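Local coordinates for protein NAD-dependent epimerase/dehydratase (Methylobacillus flagellatus KT, PDB 3GPI) that is of uncharacterised function but probably acts as an NAD-dependent epimerase, dehydratase or related dehydrogenase of the Rossmann-fold class, at residues Glu28-Ala36 with Val43-Thr51; Trp175-Ile185 with Thr213-Leu224. All coordinates share one frame; numbering follows the deposited sequence.

Contact 1 of 2, residues Glu28-Ala36 with Val43-Thr51; sequences EVTGLRRSA and VQTLIADVT
G31, L32 and R33 pair in parallel with T45, L46 and I47, which places strand 45-47 beside strand 29-33 at an edge of the Rossmann-fold sheet, in its parallel part. Four backbone hydrogen bonds alternate in the usual parallel manner: G31 N gives to Q44 O, L46 N to G31 O, R33 N to L46 O and A48 N to R33 O (3.0 Å). Strand 29-33 is also bonded along its other edge to I6, I8 and G10. G31 has no side chain, which suits a point where the two chains come within 4.3 Å, CA to CA of T45.

Apolar packing gathers on the face of L32 and L46. The CD2 branch of L32 reaches A48 CB at 3.7 Å and V50 CG1 at 4.0 Å; a branched leucine can touch both A48 and V50 with one methyl.

The face of R33 mixes polar and apolar contacts. Its CG stands between the backbone N and carbonyl carbon (chi1 70°), and the extended chain beyond brings the guanidinium over I47, whose CG1 lies 3.5 Å above its plane. R33 NE donates to T45 OG1, which lies close to the guanidinium plane, over 2.9 Å. With an alanine in place of R33, T45 OG1 would probably lose its NE donor and I47 CG1 the flat group lying over it. Water 3 joins R33 NH2 to T45 O, accepting from the first and donating to the second.

Contact 2 of 2, residues Trp175-Ile185 with Thr213-Leu224; sequences WPARNAWTNRI and TDNQPLPVHDLL. With EDO (1,2-ethanediol), chain C; EDO (1,2-ethanediol), chain B.
T182 and L218 form the hydrogen-bonded pair of a short antiparallel bridge, by which strand 218-219 joins the edge of the mixed sheet just before helix 220-230 begins. L218 N donates to T182 O in the carbonyl plane. L218 O in turn is gripped by T182 N and T182 OG1, which approach from opposite faces of its plane. T182 OG1 is set between its own backbone N and carbonyl carbon (chi1 61°), which puts the hydroxyl near the same acceptor as the N, 2.8 Å from L218 O.

P219, at the N-cap position of the helix, runs alongside W181, its CG over one face of the six-membered ring, 4.3 Å from the centroid. The compact, rigid proline ring offers its CG hydrogens to the indole face in a CH-pi contact, while E118 accepts from W181 NE1.

Beyond it N179 and H221 cross, amide and imidazole planes 75° apart. N179 CG is anti to the backbone N (chi1 -172°), and this carries OD1 to the first turn of the helix, where H221 N donates to N179 OD1 (2.9 Å) from above the plane of the N179 amide. H221 NE2 donates within its ring plane to P176 O (2.8 Å).

W175 and L224 pass in opposing senses: L224 CD1 sits over the five-membered ring of W175, 3.8 Å from its centroid, and W175 NE1 is taken up by Q168 O. Leucine supplies the methyl that a broad indole face can receive.

At the other end, R184 CG runs beside D214 OD2, and water 6 links R184 NH1 with that oxygen. The ethanediol of chain B, probably from the crystallisation liquor, accepts from R184 NE at its O1, 2.9 Å away.

Overall arrangement
Both contacts reach the same sheet, on opposite sides of the chain's centre, with centres 34 Å apart and no touch between them. Both are partly buried, though contact 2 has the larger share of buried residues. Contact 1 is a parallel strand pairing within the nucleotide-binding type of fold, where regular backbone bonds run the length of the pairing and L32 lies near a glycine-rich pattern that is consistent with cofactor binding. Contact 2 comes later in the chain and joins a broken strand to a loop, a short antiparallel strand and a helix start; its irregular backbone is accompanied by aromatic, histidine and asparagine contacts, and ethanediol binds beside N183 and R184.

Contact 1 of 2, residues Glu28-Ala36 with Val43-Thr51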
loop_
_atom_site.group_PDB
_atom_site.type_symbol
_atom_site.label_atom_id
_atom_site.label_comp_id
_atom_site.label_asym_id
_atom_site.label_seq_id
_atom_site.Cartn_x
_atom_site.Cartn_y
_atom_site.Cartn_z
ATOM N N GLU A 28 3.275 14.171 15.844
ATOM C CA GLU A 28 1.924 14.064 16.390
ATOM C C GLU A 28 1.094 13.386 15.325
ATOM O O GLU A 28 0.946 13.910 14.239
ATOM C CB GLU A 28 1.358 15.450 16.722
ATOM C CG GLU A 28 -0.002 15.393 17.379
ATOM C CD GLU A 28 -0.537 16.779 17.745
ATOM O OE1 GLU A 28 0.265 17.668 18.071
ATOM O OE2 GLU A 28 -1.767 16.972 17.681
ATOM N N VAL A 29 0.579 12.209 15.627
ATOM C CA VAL A 29 -0.141 11.398 14.654
ATOM C C VAL A 29 -1.515 11.031 15.210
ATOM O O VAL A 29 -1.642 10.602 16.372
ATOM C CB VAL A 29 0.602 10.062 14.371
ATOM C CG1 VAL A 29 -0.157 9.250 13.311
ATOM C CG2 VAL A 29 2.105 10.328 13.992
ATOM N N THR A 30 -2.537 11.183 14.379
ATOM C CA THR A 30 -3.913 10.759 14.722
ATOM C C THR A 30 -4.474 9.978 13.556
ATOM O O THR A 30 -4.283 10.335 12.392
ATOM C CB THR A 30 -4.822 11.998 15.000
ATOM O OG1 THR A 30 -4.193 12.789 16.017
ATOM C CG2 THR A 30 -6.227 11.557 15.477
ATOM N N GLY A 31 -5.228 8.912 13.863
ATOM C CA GLY A 31 -5.894 8.135 12.818
ATOM C C GLY A 31 -7.396 8.344 12.789
ATOM O O GLY A 31 -7.995 8.754 13.794
ATOM N N LEU A 32 -7.977 8.067 11.651
ATOM C CA LEU A 32 -9.413 8.076 11.504
ATOM C C LEU A 32 -9.783 6.634 11.182
ATOM O O LEU A 32 -9.334 6.084 10.155
ATOM C CB LEU A 32 -9.799 9.040 10.360
ATOM C CG LEU A 32 -11.230 9.524 10.137
ATOM C CD1 LEU A 32 -11.179 10.714 9.188
ATOM C CD2 LEU A 32 -12.085 8.401 9.543
ATOM N N ARG A 33 -10.613 6.019 12.040
ATOM C CA ARG A 33 -11.014 4.615 11.888
ATOM C C ARG A 33 -12.527 4.444 11.942
ATOM O O ARG A 33 -13.244 5.384 12.257
ATOM C CB ARG A 33 -10.378 3.815 13.015
ATOM C CG ARG A 33 -11.004 4.134 14.382
ATOM C CD ARG A 33 -10.592 3.164 15.431
ATOM N NE ARG A 33 -10.903 3.699 16.748
ATOM C CZ ARG A 33 -11.833 3.207 17.563
ATOM N NH1 ARG A 33 -12.546 2.136 17.217
ATOM N NH2 ARG A 33 -12.030 3.766 18.741
ATOM N N ARG A 34 -13.003 3.239 11.632
ATOM C CA ARG A 34 -14.395 2.840 11.912
ATOM C C ARG A 34 -14.571 2.239 13.327
ATOM O O ARG A 34 -13.619 1.649 13.885
ATOM C CB ARG A 34 -14.800 1.792 10.891
ATOM C CG ARG A 34 -14.729 2.254 9.433
ATOM C CD ARG A 34 -15.243 1.153 8.490
ATOM N NE ARG A 34 -14.473 -0.079 8.651
ATOM C CZ ARG A 34 -13.404 -0.400 7.933
ATOM N NH1 ARG A 34 -12.981 0.408 6.960
ATOM N NH2 ARG A 34 -12.763 -1.533 8.182
ATOM N N SER A 35 -15.799 2.297 13.880
ATOM C CA SER A 35 -16.077 1.757 15.233
ATOM C C SER A 35 -15.850 0.251 15.348
ATOM O O SER A 35 -15.444 -0.234 16.388
ATOM C CB SER A 35 -17.481 2.113 15.711
ATOM O OG SER A 35 -18.455 1.479 14.922
ATOM N N ALA A 36 -16.046 -0.478 14.254
ATOM C CA ALA A 36 -15.838 -1.931 14.272
ATOM C C ALA A 36 -14.367 -2.344 14.199
ATOM O O ALA A 36 -14.055 -3.541 14.165
ATOM C CB ALA A 36 -16.624 -2.589 13.160
ATOM N N VAL A 43 -2.524 3.789 20.420
ATOM C CA VAL A 43 -2.705 4.527 19.194
ATOM C C VAL A 43 -3.824 5.569 19.346
ATOM O O VAL A 43 -4.900 5.286 19.913
ATOM C CB VAL A 43 -2.931 3.630 17.940
ATOM C CG1 VAL A 43 -4.258 2.963 17.986
ATOM C CG2 VAL A 43 -2.875 4.462 16.690
ATOM N N GLN A 44 -3.584 6.772 18.835
ATOM C CA GLN A 44 -4.527 7.862 18.966
ATOM C C GLN A 44 -5.416 7.899 17.746
ATOM O O GLN A 44 -4.909 8.113 16.646
ATOM C CB GLN A 44 -3.712 9.156 19.045
ATOM C CG GLN A 44 -4.512 10.365 19.154
ATOM C CD GLN A 44 -4.643 10.780 20.600
ATOM O OE1 GLN A 44 -4.251 10.030 21.503
ATOM N NE2 GLN A 44 -5.201 11.955 20.829
ATOM N N THR A 45 -6.712 7.633 17.892
ATOM C CA THR A 45 -7.628 7.706 16.766
ATOM C C THR A 45 -8.962 8.311 17.187
ATOM O O THR A 45 -9.258 8.342 18.378
ATOM C CB THR A 45 -7.951 6.312 16.105
ATOM O OG1 THR A 45 -8.714 5.522 17.029
ATOM C CG2 THR A 45 -6.693 5.528 15.735
ATOM N N LEU A 46 -9.729 8.740 16.188
ATOM C CA LEU A 46 -11.157 9.042 16.318
ATOM C C LEU A 46 -11.940 8.169 15.356
ATOM O O LEU A 46 -11.407 7.645 14.376
ATOM C CB LEU A 46 -11.441 10.540 16.062
ATOM C CG LEU A 46 -11.165 11.045 14.643
ATOM C CD1 LEU A 46 -12.452 11.352 13.922
ATOM C CD2 LEU A 46 -10.299 12.316 14.708
ATOM N N ILE A 47 -13.223 7.992 15.656
ATOM C CA ILE A 47 -14.135 7.272 14.813
ATOM C C ILE A 47 -14.848 8.239 13.891
ATOM O O ILE A 47 -15.410 9.255 14.338
ATOM C CB ILE A 47 -15.160 6.439 15.689
ATOM C CG1 ILE A 47 -14.431 5.350 16.486
ATOM C CG2 ILE A 47 -16.267 5.854 14.806
ATOM C CD1 ILE A 47 -15.221 4.810 17.725
ATOM N N ALA A 48 -14.827 7.943 12.607
ATOM C CA ALA A 48 -15.612 8.678 11.648
ATOM C C ALA A 48 -15.852 7.848 10.404
ATOM O O ALA A 48 -15.277 6.762 10.251
ATOM C CB ALA A 48 -14.928 10.003 11.295
ATOM N N ASP A 49 -16.702 8.354 9.516
ATOM C CA ASP A 49 -17.068 7.659 8.292
ATOM C C ASP A 49 -16.827 8.615 7.176
ATOM O O ASP A 49 -17.558 9.602 7.028
ATOM C CB ASP A 49 -18.552 7.257 8.314
ATOM C CG ASP A 49 -18.980 6.486 7.057
ATOM O OD1 ASP A 49 -18.296 6.509 6.014
ATOM O OD2 ASP A 49 -20.044 5.847 7.114
ATOM N N VAL A 50 -15.798 8.342 6.372
ATOM C CA VAL A 50 -15.420 9.237 5.290
ATOM C C VAL A 50 -16.521 9.458 4.244
ATOM O O VAL A 50 -16.485 10.429 3.513
ATOM C CB VAL A 50 -14.078 8.827 4.626
ATOM C CG1 VAL A 50 -12.936 8.872 5.660
ATOM C CG2 VAL A 50 -14.194 7.439 3.969
ATOM N N THR A 51 -17.509 8.554 4.211
ATOM C CA THR A 51 -18.641 8.686 3.277
ATOM C C THR A 51 -19.752 9.592 3.815
ATOM O O THR A 51 -20.683 9.937 3.086
ATOM C CB THR A 51 -19.241 7.303 2.882
ATOM O OG1 THR A 51 -19.835 6.668 4.024
ATOM C CG2 THR A 51 -18.149 6.399 2.303
HETATM O O HOH W 1 -1.268 7.955 17.468
HETATM O O HOH W 2 -5.069 13.746 18.496
HETATM O O HOH W 3 -11.097 6.448 19.310
#

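Contact 2 of 2, residues Trp175-Ile185 with Thr213-Leu224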
loop_
_atom_site.group_PDB
_atom_site.type_symbol
_atom_site.label_atom_id
_atom_site.label_comp_id
_atom_site.label_asym_id
_atom_site.label_seq_id
_atom_site.Cartn_x
_atom_site.Cartn_y
_atom_site.Cartn_z
ATOM N N TRP A 175 -3.311 -24.524 -6.451
ATOM C CA TRP A 175 -2.570 -23.485 -7.161
ATOM C C TRP A 175 -3.284 -23.060 -8.442
ATOM O O TRP A 175 -3.958 -23.874 -9.072
ATOM C CB TRP A 175 -1.120 -23.938 -7.415
ATOM C CG TRP A 175 -0.322 -24.119 -6.151
ATOM C CD1 TRP A 175 -0.725 -23.831 -4.877
ATOM C CD2 TRP A 175 1.029 -24.580 -6.058
ATOM N NE1 TRP A 175 0.286 -24.100 -3.994
ATOM C CE2 TRP A 175 1.377 -24.557 -4.688
ATOM C CE3 TRP A 175 1.982 -25.020 -7.000
ATOM C CZ2 TRP A 175 2.640 -24.977 -4.227
ATOM C CZ3 TRP A 175 3.242 -25.417 -6.537
ATOM C CH2 TRP A 175 3.547 -25.400 -5.164
ATOM N N PRO A 176 -3.179 -21.776 -8.810
ATOM C CA PRO A 176 -3.937 -21.301 -9.998
ATOM C C PRO A 176 -3.433 -21.955 -11.280
ATOM O O PRO A 176 -2.268 -22.366 -11.360
ATOM C CB PRO A 176 -3.650 -19.792 -10.018
ATOM C CG PRO A 176 -2.307 -19.661 -9.304
ATOM C CD PRO A 176 -2.364 -20.698 -8.211
ATOM N N ALA A 177 -4.294 -22.108 -12.285
ATOM C CA ALA A 177 -3.863 -22.696 -13.543
ATOM C C ALA A 177 -2.884 -21.775 -14.276
ATOM O O ALA A 177 -1.932 -22.236 -14.879
ATOM C CB ALA A 177 -5.095 -22.996 -14.436
ATOM N N ARG A 178 -3.154 -20.487 -14.233
ATOM C CA ARG A 178 -2.365 -19.503 -14.972
ATOM C C ARG A 178 -1.183 -19.060 -14.125
ATOM O O ARG A 178 -1.367 -18.730 -12.953
ATOM C CB ARG A 178 -3.220 -18.296 -15.290
ATOM C CG ARG A 178 -2.606 -17.441 -16.333
ATOM C CD ARG A 178 -2.773 -16.033 -15.946
ATOM N NE ARG A 178 -3.191 -15.240 -17.071
ATOM C CZ ARG A 178 -3.653 -13.998 -16.987
ATOM N NH1 ARG A 178 -3.742 -13.368 -15.813
ATOM N NH2 ARG A 178 -4.008 -13.384 -18.096
ATOM N N ASN A 179 -0.008 -19.010 -14.734
ATOM C CA ASN A 179 1.229 -18.639 -14.037
ATOM C C ASN A 179 1.623 -17.191 -14.327
ATOM O O ASN A 179 2.550 -16.932 -15.078
ATOM C CB ASN A 179 2.328 -19.638 -14.445
ATOM C CG ASN A 179 3.583 -19.469 -13.658
ATOM O OD1 ASN A 179 3.555 -18.856 -12.575
ATOM N ND2 ASN A 179 4.684 -20.003 -14.145
ATOM N N ALA A 180 0.892 -16.268 -13.702
ATOM C CA ALA A 180 1.033 -14.832 -13.970
ATOM C C ALA A 180 2.120 -14.197 -13.116
ATOM O O ALA A 180 2.431 -14.674 -12.036
ATOM C CB ALA A 180 -0.292 -14.175 -13.705
ATOM N N TRP A 181 2.682 -13.098 -13.601
ATOM C CA TRP A 181 3.577 -12.280 -12.790
ATOM C C TRP A 181 2.904 -11.743 -11.539
ATOM O O TRP A 181 1.719 -11.395 -11.536
ATOM C CB TRP A 181 4.074 -11.096 -13.619
ATOM C CG TRP A 181 5.015 -11.536 -14.675
ATOM C CD1 TRP A 181 4.716 -11.761 -16.004
ATOM C CD2 TRP A 181 6.386 -11.876 -14.507
ATOM N NE1 TRP A 181 5.838 -12.177 -16.667
ATOM C CE2 TRP A 181 6.886 -12.258 -15.782
ATOM C CE3 TRP A 181 7.271 -11.842 -13.408
ATOM C CZ2 TRP A 181 8.219 -12.647 -15.980
ATOM C CZ3 TRP A 181 8.608 -12.218 -13.612
ATOM C CH2 TRP A 181 9.064 -12.608 -14.888
ATOM N N THR A 182 3.672 -11.710 -10.446
ATOM C CA THR A 182 3.184 -11.147 -9.189
ATOM C C THR A 182 4.186 -10.119 -8.676
ATOM O O THR A 182 5.423 -10.334 -8.759
ATOM C CB THR A 182 2.931 -12.256 -8.116
ATOM O OG1 THR A 182 4.156 -12.959 -7.812
ATOM C CG2 THR A 182 1.869 -13.251 -8.588
ATOM N N ASN A 183 3.632 -9.042 -8.123
ATOM C CA ASN A 183 4.393 -7.889 -7.625
ATOM C C ASN A 183 3.956 -7.677 -6.207
ATOM O O ASN A 183 2.773 -7.791 -5.876
ATOM C CB ASN A 183 4.080 -6.653 -8.439
ATOM C CG ASN A 183 4.448 -6.804 -9.902
ATOM O OD1 ASN A 183 5.592 -6.614 -10.294
ATOM N ND2 ASN A 183 3.467 -7.176 -10.712
ATOM N N ARG A 184 4.915 -7.353 -5.357
ATOM C CA ARG A 184 4.599 -7.228 -3.906
ATOM C C ARG A 184 5.377 -6.132 -3.191
ATOM O O ARG A 184 6.425 -5.688 -3.657
ATOM C CB ARG A 184 4.893 -8.548 -3.154
ATOM C CG ARG A 184 6.399 -8.867 -3.082
ATOM C CD ARG A 184 6.787 -10.320 -2.697
ATOM N NE ARG A 184 5.917 -11.181 -3.480
ATOM C CZ ARG A 184 5.964 -11.276 -4.794
ATOM N NH1 ARG A 184 6.992 -10.808 -5.489
ATOM N NH2 ARG A 184 4.988 -11.897 -5.403
ATOM N N ILE A 185 4.839 -5.710 -2.053
ATOM C CA ILE A 185 5.530 -4.803 -1.157
ATOM C C ILE A 185 5.208 -5.280 0.246
ATOM O O ILE A 185 4.070 -5.536 0.585
ATOM C CB ILE A 185 5.094 -3.316 -1.426
ATOM C CG1 ILE A 185 5.916 -2.322 -0.580
ATOM C CG2 ILE A 185 3.601 -3.121 -1.213
ATOM C CD1 ILE A 185 7.397 -2.129 -1.068
ATOM N N THR A 213 6.764 -0.935 -4.781
ATOM C CA THR A 213 6.900 -2.382 -5.034
ATOM C C THR A 213 8.349 -2.775 -4.791
ATOM O O THR A 213 9.225 -1.908 -4.778
ATOM C CB THR A 213 6.380 -2.740 -6.449
ATOM O OG1 THR A 213 6.155 -4.149 -6.559
ATOM C CG2 THR A 213 7.346 -2.270 -7.538
ATOM N N ASP A 214 8.596 -4.061 -4.558
ATOM C CA ASP A 214 9.969 -4.478 -4.276
ATOM C C ASP A 214 10.752 -4.766 -5.551
ATOM O O ASP A 214 10.264 -4.474 -6.630
ATOM C CB ASP A 214 10.029 -5.629 -3.265
ATOM C CG ASP A 214 9.697 -7.002 -3.874
ATOM O OD1 ASP A 214 9.651 -7.172 -5.110
ATOM O OD2 ASP A 214 9.571 -7.934 -3.068
ATOM N N ASN A 215 11.954 -5.296 -5.414
ATOM C CA ASN A 215 12.865 -5.453 -6.551
ATOM C C ASN A 215 12.587 -6.639 -7.460
ATOM O O ASN A 215 13.184 -6.700 -8.564
ATOM C CB ASN A 215 14.299 -5.642 -6.036
ATOM C CG ASN A 215 14.863 -4.427 -5.350
ATOM O OD1 ASN A 215 14.478 -3.297 -5.562
ATOM N ND2 ASN A 215 15.862 -4.695 -4.543
ATOM N N GLN A 216 11.738 -7.594 -7.049
ATOM C CA GLN A 216 11.684 -8.864 -7.800
ATOM C C GLN A 216 10.280 -9.376 -8.022
ATOM O O GLN A 216 9.807 -10.200 -7.258
ATOM C CB GLN A 216 12.514 -9.953 -7.103
ATOM C CG GLN A 216 14.045 -9.683 -7.120
ATOM C CD GLN A 216 14.865 -10.895 -6.725
ATOM O OE1 GLN A 216 14.635 -11.994 -7.195
ATOM N NE2 GLN A 216 15.853 -10.698 -5.835
ATOM N N PRO A 217 9.629 -8.941 -9.093
ATOM C CA PRO A 217 8.402 -9.624 -9.495
ATOM C C PRO A 217 8.759 -11.066 -9.869
ATOM O O PRO A 217 9.847 -11.356 -10.343
ATOM C CB PRO A 217 7.939 -8.847 -10.734
ATOM C CG PRO A 217 8.964 -7.813 -11.029
ATOM C CD PRO A 217 10.080 -7.923 -10.058
ATOM N N LEU A 218 7.810 -11.969 -9.691
ATOM C CA LEU A 218 8.055 -13.337 -10.153
ATOM C C LEU A 218 6.745 -13.994 -10.500
ATOM O O LEU A 218 5.681 -13.589 -10.030
ATOM C CB LEU A 218 8.879 -14.214 -9.160
ATOM C CG LEU A 218 8.162 -14.707 -7.895
ATOM C CD1 LEU A 218 9.139 -15.604 -7.050
ATOM C CD2 LEU A 218 7.708 -13.545 -7.030
ATOM N N PRO A 219 6.818 -15.027 -11.336
ATOM C CA PRO A 219 5.607 -15.762 -11.653
ATOM C C PRO A 219 5.072 -16.446 -10.396
ATOM O O PRO A 219 5.868 -16.928 -9.567
ATOM C CB PRO A 219 6.106 -16.829 -12.648
ATOM C CG PRO A 219 7.334 -16.243 -13.264
ATOM C CD PRO A 219 7.980 -15.530 -12.076
ATOM N N VAL A 220 3.754 -16.511 -10.272
ATOM C CA VAL A 220 3.126 -16.983 -9.033
ATOM C C VAL A 220 3.577 -18.425 -8.693
ATOM O O VAL A 220 3.762 -18.765 -7.542
ATOM C CB VAL A 220 1.578 -16.820 -9.062
ATOM C CG1 VAL A 220 0.909 -17.770 -10.088
ATOM C CG2 VAL A 220 0.974 -16.963 -7.689
ATOM N N HIS A 221 3.769 -19.262 -9.705
ATOM C CA HIS A 221 4.212 -20.620 -9.418
ATOM C C HIS A 221 5.610 -20.692 -8.867
ATOM O O HIS A 221 5.904 -21.572 -8.082
ATOM C CB HIS A 221 4.065 -21.542 -10.662
ATOM C CG HIS A 221 2.666 -22.038 -10.859
ATOM N ND1 HIS A 221 2.307 -23.337 -10.566
ATOM C CD2 HIS A 221 1.537 -21.410 -11.286
ATOM C CE1 HIS A 221 1.014 -23.484 -10.809
ATOM N NE2 HIS A 221 0.525 -22.339 -11.247
ATOM N N ASP A 222 6.476 -19.764 -9.261
ATOM C CA ASP A 222 7.797 -19.767 -8.663
ATOM C C ASP A 222 7.733 -19.380 -7.190
ATOM O O ASP A 222 8.453 -19.940 -6.364
ATOM C CB ASP A 222 8.738 -18.807 -9.391
ATOM C CG ASP A 222 9.168 -19.310 -10.765
ATOM O OD1 ASP A 222 8.893 -20.476 -11.116
ATOM O OD2 ASP A 222 9.775 -18.489 -11.466
ATOM N N LEU A 223 6.873 -18.436 -6.842
ATOM C CA LEU A 223 6.728 -18.039 -5.450
ATOM C C LEU A 223 6.115 -19.181 -4.641
ATOM O O LEU A 223 6.612 -19.499 -3.567
ATOM C CB LEU A 223 5.841 -16.787 -5.372
ATOM C CG LEU A 223 5.555 -16.327 -3.950
ATOM C CD1 LEU A 223 6.841 -15.993 -3.152
ATOM C CD2 LEU A 223 4.650 -15.119 -3.941
ATOM N N LEU A 224 5.073 -19.803 -5.181
ATOM C CA LEU A 224 4.400 -20.904 -4.478
ATOM C C LEU A 224 5.346 -22.077 -4.274
ATOM O O LEU A 224 5.367 -22.616 -3.185
ATOM C CB LEU A 224 3.134 -21.307 -5.217
ATOM C CG LEU A 224 1.999 -20.314 -5.164
ATOM C CD1 LEU A 224 0.981 -20.668 -6.264
ATOM C CD2 LEU A 224 1.359 -20.275 -3.758
HETATM C C1 EDO C . 0.796 -8.700 -8.940
HETATM O O1 EDO C . 0.700 -9.417 -7.741
HETATM C C2 EDO C . 0.670 -7.236 -8.691
HETATM O O2 EDO C . 0.482 -6.480 -9.852
HETATM C C1 EDO B . 2.219 -11.676 -2.689
HETATM O O1 EDO B . 3.476 -11.908 -2.149
HETATM C C2 EDO B . 2.539 -11.630 -4.144
HETATM O O2 EDO B . 1.896 -12.751 -4.686
HETATM O O HOH W 4 7.571 -20.187 -13.613
HETATM O O HOH W 5 7.489 -5.459 -8.578
HETATM O O HOH W 6 9.723 -10.255 -4.516
HETATM O O HOH W 7 7.473 -7.448 -6.681
#